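Long-range contact in putative deoxyribonuclease yjjV (Escherichia coli, PDB 1ZZM), which is a putative metal-dependent hydrolase of the TatD family that binds divalent cations and probably acts on ester bonds, as in related deoxyribonucleases: residues Gly158-Val170 with Ser188-Ser201. Sequence-based numbering, arbitrary orientation.
Sequences GFSGSLQQAERFV and SKTRDVIAKLPLAS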
loop_
_atom_site.group_PDB
_atom_site.type_symbol
_atom_site.label_atom_id
_atom_site.label_comp_id
_atom_site.label_asym_id
_atom_site.label_seq_id
_atom_site.Cartn_x
_atom_site.Cartn_y
_atom_site.Cartn_z
ATOM N N GLY A 158 -2.416 1.481 4.777
ATOM C CA GLY A 158 -3.703 1.611 5.452
ATOM C C GLY A 158 -3.610 1.503 6.945
ATOM O O GLY A 158 -4.457 0.915 7.584
ATOM N N PHE A 159 -2.591 2.124 7.511
ATOM C CA PHE A 159 -2.373 2.031 8.933
ATOM C C PHE A 159 -3.493 2.504 9.853
ATOM O O PHE A 159 -4.067 3.584 9.671
ATOM C CB PHE A 159 -1.103 2.805 9.334
ATOM C CG PHE A 159 -0.770 2.688 10.804
ATOM C CD1 PHE A 159 -0.042 1.604 11.287
ATOM C CD2 PHE A 159 -1.241 3.641 11.717
ATOM C CE1 PHE A 159 0.211 1.457 12.662
ATOM C CE2 PHE A 159 -0.988 3.496 13.088
ATOM C CZ PHE A 159 -0.266 2.403 13.555
ATOM N N SER A 160 -3.803 1.671 10.834
ATOM C CA SER A 160 -4.754 2.059 11.867
ATOM C C SER A 160 -4.195 1.403 13.107
ATOM O O SER A 160 -3.937 0.201 13.112
ATOM C CB SER A 160 -6.164 1.538 11.627
ATOM O OG SER A 160 -6.964 1.951 12.734
ATOM N N GLY A 161 -3.995 2.178 14.158
ATOM C CA GLY A 161 -3.437 1.583 15.359
ATOM C C GLY A 161 -2.910 2.632 16.287
ATOM O O GLY A 161 -3.251 3.781 16.143
ATOM N N SER A 162 -2.052 2.230 17.218
ATOM C CA SER A 162 -1.510 3.136 18.221
ATOM C C SER A 162 -0.283 3.928 17.783
ATOM O O SER A 162 0.411 3.594 16.819
ATOM C CB SER A 162 -1.140 2.343 19.482
ATOM O OG SER A 162 0.036 1.566 19.266
ATOM N N LEU A 163 -0.015 4.987 18.517
ATOM C CA LEU A 163 1.149 5.799 18.216
ATOM C C LEU A 163 2.403 4.947 18.389
ATOM O O LEU A 163 3.333 5.024 17.578
ATOM C CB LEU A 163 1.195 6.991 19.163
ATOM C CG LEU A 163 2.344 7.959 18.931
ATOM C CD1 LEU A 163 2.295 8.429 17.534
ATOM C CD2 LEU A 163 2.235 9.135 19.883
ATOM N N GLN A 164 2.462 4.149 19.458
ATOM C CA GLN A 164 3.669 3.314 19.635
ATOM C C GLN A 164 3.877 2.359 18.460
ATOM O O GLN A 164 5.007 2.141 18.013
ATOM C CB GLN A 164 3.627 2.532 20.967
ATOM C CG GLN A 164 4.758 1.491 21.111
ATOM C CD GLN A 164 4.387 0.149 20.490
ATOM O OE1 GLN A 164 5.236 -0.555 19.934
ATOM N NE2 GLN A 164 3.127 -0.213 20.597
ATOM N N GLN A 165 2.795 1.803 17.929
ATOM C CA GLN A 165 2.958 0.876 16.814
ATOM C C GLN A 165 3.466 1.588 15.576
ATOM O O GLN A 165 4.343 1.067 14.887
ATOM C CB GLN A 165 1.642 0.156 16.522
ATOM C CG GLN A 165 1.291 -0.811 17.641
ATOM C CD GLN A 165 -0.103 -1.359 17.517
ATOM O OE1 GLN A 165 -1.050 -0.642 17.092
ATOM N NE2 GLN A 165 -0.267 -2.636 17.914
ATOM N N ALA A 166 2.932 2.780 15.304
ATOM C CA ALA A 166 3.383 3.563 14.149
ATOM C C ALA A 166 4.831 3.975 14.301
ATOM O O ALA A 166 5.633 3.793 13.381
ATOM C CB ALA A 166 2.514 4.802 13.967
ATOM N N GLU A 167 5.179 4.529 15.463
ATOM C CA GLU A 167 6.552 4.972 15.699
ATOM C C GLU A 167 7.539 3.818 15.593
ATOM O O GLU A 167 8.631 3.992 15.071
ATOM C CB GLU A 167 6.684 5.653 17.066
ATOM C CG GLU A 167 5.808 6.893 17.206
ATOM C CD GLU A 167 6.061 7.636 18.516
ATOM O OE1 GLU A 167 6.297 6.967 19.544
ATOM O OE2 GLU A 167 6.011 8.883 18.509
ATOM N N ARG A 168 7.152 2.630 16.052
ATOM C CA ARG A 168 8.054 1.483 15.932
ATOM C C ARG A 168 8.330 1.169 14.463
ATOM O O ARG A 168 9.441 0.825 14.102
ATOM C CB ARG A 168 7.477 0.247 16.611
ATOM C CG ARG A 168 8.427 -0.959 16.611
ATOM C CD ARG A 168 7.745 -2.094 17.363
ATOM N NE ARG A 168 8.517 -3.324 17.450
ATOM C CZ ARG A 168 8.043 -4.450 17.978
ATOM N NH1 ARG A 168 6.810 -4.485 18.468
ATOM N NH2 ARG A 168 8.787 -5.548 17.994
ATOM N N PHE A 169 7.311 1.278 13.614
ATOM C CA PHE A 169 7.528 1.012 12.188
ATOM C C PHE A 169 8.440 2.102 11.600
ATOM O O PHE A 169 9.359 1.822 10.829
ATOM C CB PHE A 169 6.197 1.037 11.432
ATOM C CG PHE A 169 5.357 -0.208 11.611
ATOM C CD1 PHE A 169 5.931 -1.484 11.523
ATOM C CD2 PHE A 169 3.979 -0.109 11.840
ATOM C CE1 PHE A 169 5.151 -2.617 11.657
ATOM C CE2 PHE A 169 3.192 -1.252 11.975
ATOM C CZ PHE A 169 3.776 -2.510 11.881
ATOM N N VAL A 170 8.182 3.347 11.976
ATOM C CA VAL A 170 8.967 4.472 11.461
ATOM C C VAL A 170 10.433 4.336 11.904
ATOM O O VAL A 170 11.362 4.608 11.123
ATOM C CB VAL A 170 8.368 5.814 11.976
ATOM C CG1 VAL A 170 9.257 7.000 11.592
ATOM C CG2 VAL A 170 6.986 6.012 11.361
ATOM N N SER A 188 -11.411 5.447 15.784
ATOM C CA SER A 188 -10.126 5.129 16.395
ATOM C C SER A 188 -9.394 6.422 16.679
ATOM O O SER A 188 -9.909 7.517 16.430
ATOM C CB SER A 188 -9.247 4.259 15.471
ATOM O OG SER A 188 -8.663 5.025 14.418
ATOM N N LYS A 189 -8.168 6.288 17.170
ATOM C CA LYS A 189 -7.352 7.444 17.494
ATOM C C LYS A 189 -6.231 7.570 16.463
ATOM O O LYS A 189 -5.193 8.210 16.702
ATOM C CB LYS A 189 -6.769 7.282 18.900
ATOM C CG LYS A 189 -7.824 7.126 19.994
ATOM C CD LYS A 189 -8.826 8.278 19.969
ATOM C CE LYS A 189 -8.127 9.629 20.122
ATOM N NZ LYS A 189 -9.058 10.779 19.889
ATOM N N THR A 190 -6.444 6.964 15.305
ATOM C CA THR A 190 -5.434 7.027 14.266
ATOM C C THR A 190 -5.172 8.454 13.764
ATOM O O THR A 190 -4.037 8.797 13.375
ATOM C CB THR A 190 -5.787 6.080 13.111
ATOM O OG1 THR A 190 -5.845 4.744 13.613
ATOM C CG2 THR A 190 -4.699 6.131 12.011
ATOM N N ARG A 191 -6.182 9.318 13.796
ATOM C CA ARG A 191 -5.961 10.687 13.345
ATOM C C ARG A 191 -4.911 11.366 14.213
ATOM O O ARG A 191 -4.070 12.117 13.705
ATOM C CB ARG A 191 -7.268 11.508 13.384
ATOM C CG ARG A 191 -8.334 11.017 12.404
ATOM C CD ARG A 191 -9.737 11.533 12.793
ATOM N NE ARG A 191 -9.823 12.985 12.954
ATOM C CZ ARG A 191 -9.934 13.864 11.955
ATOM N NH1 ARG A 191 -9.964 13.453 10.700
ATOM N NH2 ARG A 191 -10.042 15.167 12.209
ATOM N N ASP A 192 -4.931 11.084 15.518
ATOM C CA ASP A 192 -3.966 11.689 16.421
ATOM C C ASP A 192 -2.554 11.172 16.142
ATOM O O ASP A 192 -1.585 11.910 16.289
ATOM C CB ASP A 192 -4.330 11.412 17.888
ATOM C CG ASP A 192 -5.542 12.193 18.342
ATOM O OD1 ASP A 192 -5.756 13.318 17.824
ATOM O OD2 ASP A 192 -6.274 11.693 19.229
ATOM N N VAL A 193 -2.449 9.905 15.733
ATOM C CA VAL A 193 -1.140 9.311 15.416
ATOM C C VAL A 193 -0.595 9.980 14.180
ATOM O O VAL A 193 0.536 10.483 14.158
ATOM C CB VAL A 193 -1.272 7.771 15.131
ATOM C CG1 VAL A 193 0.079 7.188 14.603
ATOM C CG2 VAL A 193 -1.684 7.067 16.365
ATOM N N ILE A 194 -1.424 10.025 13.139
ATOM C CA ILE A 194 -0.991 10.619 11.883
ATOM C C ILE A 194 -0.636 12.095 12.049
ATOM O O ILE A 194 0.240 12.617 11.371
ATOM C CB ILE A 194 -2.082 10.432 10.816
ATOM C CG1 ILE A 194 -2.289 8.944 10.603
ATOM C CG2 ILE A 194 -1.687 11.086 9.505
ATOM C CD1 ILE A 194 -1.032 8.156 10.241
ATOM N N ALA A 195 -1.305 12.770 12.972
ATOM C CA ALA A 195 -0.990 14.173 13.218
ATOM C C ALA A 195 0.400 14.327 13.832
ATOM O O ALA A 195 1.037 15.360 13.673
ATOM C CB ALA A 195 -2.041 14.786 14.163
ATOM N N LYS A 196 0.886 13.306 14.512
ATOM C CA LYS A 196 2.183 13.410 15.177
ATOM C C LYS A 196 3.405 12.849 14.458
ATOM O O LYS A 196 4.537 13.243 14.763
ATOM C CB LYS A 196 2.107 12.769 16.554
ATOM C CG LYS A 196 0.956 13.279 17.393
ATOM C CD LYS A 196 0.830 12.474 18.676
ATOM C CE LYS A 196 -0.466 12.811 19.414
ATOM N NZ LYS A 196 -0.626 11.973 20.636
ATOM N N LEU A 197 3.197 11.924 13.533
ATOM C CA LEU A 197 4.349 11.337 12.838
ATOM C C LEU A 197 5.106 12.359 11.995
ATOM O O LEU A 197 4.545 13.364 11.575
ATOM C CB LEU A 197 3.884 10.180 11.938
ATOM C CG LEU A 197 3.190 8.982 12.647
ATOM C CD1 LEU A 197 2.636 7.970 11.600
ATOM C CD2 LEU A 197 4.198 8.290 13.576
ATOM N N PRO A 198 6.407 12.109 11.753
ATOM C CA PRO A 198 7.268 12.985 10.939
ATOM C C PRO A 198 6.651 13.010 9.543
ATOM O O PRO A 198 6.246 11.963 9.020
ATOM C CB PRO A 198 8.589 12.246 10.883
ATOM C CG PRO A 198 8.604 11.429 12.174
ATOM C CD PRO A 198 7.157 10.990 12.345
ATOM N N LEU A 199 6.600 14.179 8.927
ATOM C CA LEU A 199 6.019 14.273 7.595
ATOM C C LEU A 199 6.693 13.350 6.562
ATOM O O LEU A 199 6.046 12.896 5.614
ATOM C CB LEU A 199 6.106 15.714 7.093
ATOM C CG LEU A 199 5.230 16.088 5.896
ATOM C CD1 LEU A 199 3.775 15.627 6.155
ATOM C CD2 LEU A 199 5.256 17.620 5.715
ATOM N N ALA A 200 7.988 13.094 6.736
ATOM C CA ALA A 200 8.722 12.261 5.791
ATOM C C ALA A 200 8.325 10.817 5.899
ATOM O O ALA A 200 8.716 10.014 5.060
ATOM C CB ALA A 200 10.232 12.392 6.018
ATOM N N SER A 201 7.533 10.457 6.914
ATOM C CA SER A 201 7.179 9.045 7.015
ATOM C C SER A 201 5.836 8.665 6.365
ATOM O O SER A 201 5.500 7.486 6.293
ATOM C CB SER A 201 7.122 8.626 8.479
ATOM O OG SER A 201 5.919 9.050 9.068
#
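V193 pushes its two methyls in different directions against the start of helix 163-170. With CG1 anti to the backbone N (chi1 172°), that methyl presses on A166 CB at 3.5 Å, tighter than usual for two carbons, and also meets L163 CD1 and, more loosely, the F159 ring, whose side chain crosses that of V193 at about a right angle. CG2 lies instead over the backbone of the helix start, 3.4 Å from L163 N. The side chains of L163 and V193 pass each other in opposite directions, and the other branch of L163, CD2, touches CD of the extended K196 chain at 3.8 Å, the aliphatic part of an exposed lysine. Farther along the two segments, L197 brings CD2 to within 3.9 Å of A166 CB, and V170 CG2 rests against S201 CB. S201 OG in turn bonds to P198 O in the carbonyl plane, and that oxygen also accepts from S201 N.

A polar link closes the other end. S160 OG, swung anti to its own N, makes a 3.1 Å hydrogen bond with T190 OG1, while T190 CG2 packs beside F159 O. G161 O lies 3.6 Å from V193 CG2, and S162 N-capping the helix completes a capping box: Q165 N donates to S162 OG and S162 N to Q165 OE1, the latter nearly straight at 174°. H138 stacks on F159 and I176 backs F159, V170 and L197.

The axes of helices 163-170 and 190-196 approach to 9.8 Å at -36°, their N-to-C directions roughly aligned. The loop before the first helix places the F159 side chain about 7 Å from that of H157, a ligand of the second metal. Neighbouring helices following successive parallel strands, 154-156 and 175-178, pack in this way on the outside of a TIM-barrel-like fold.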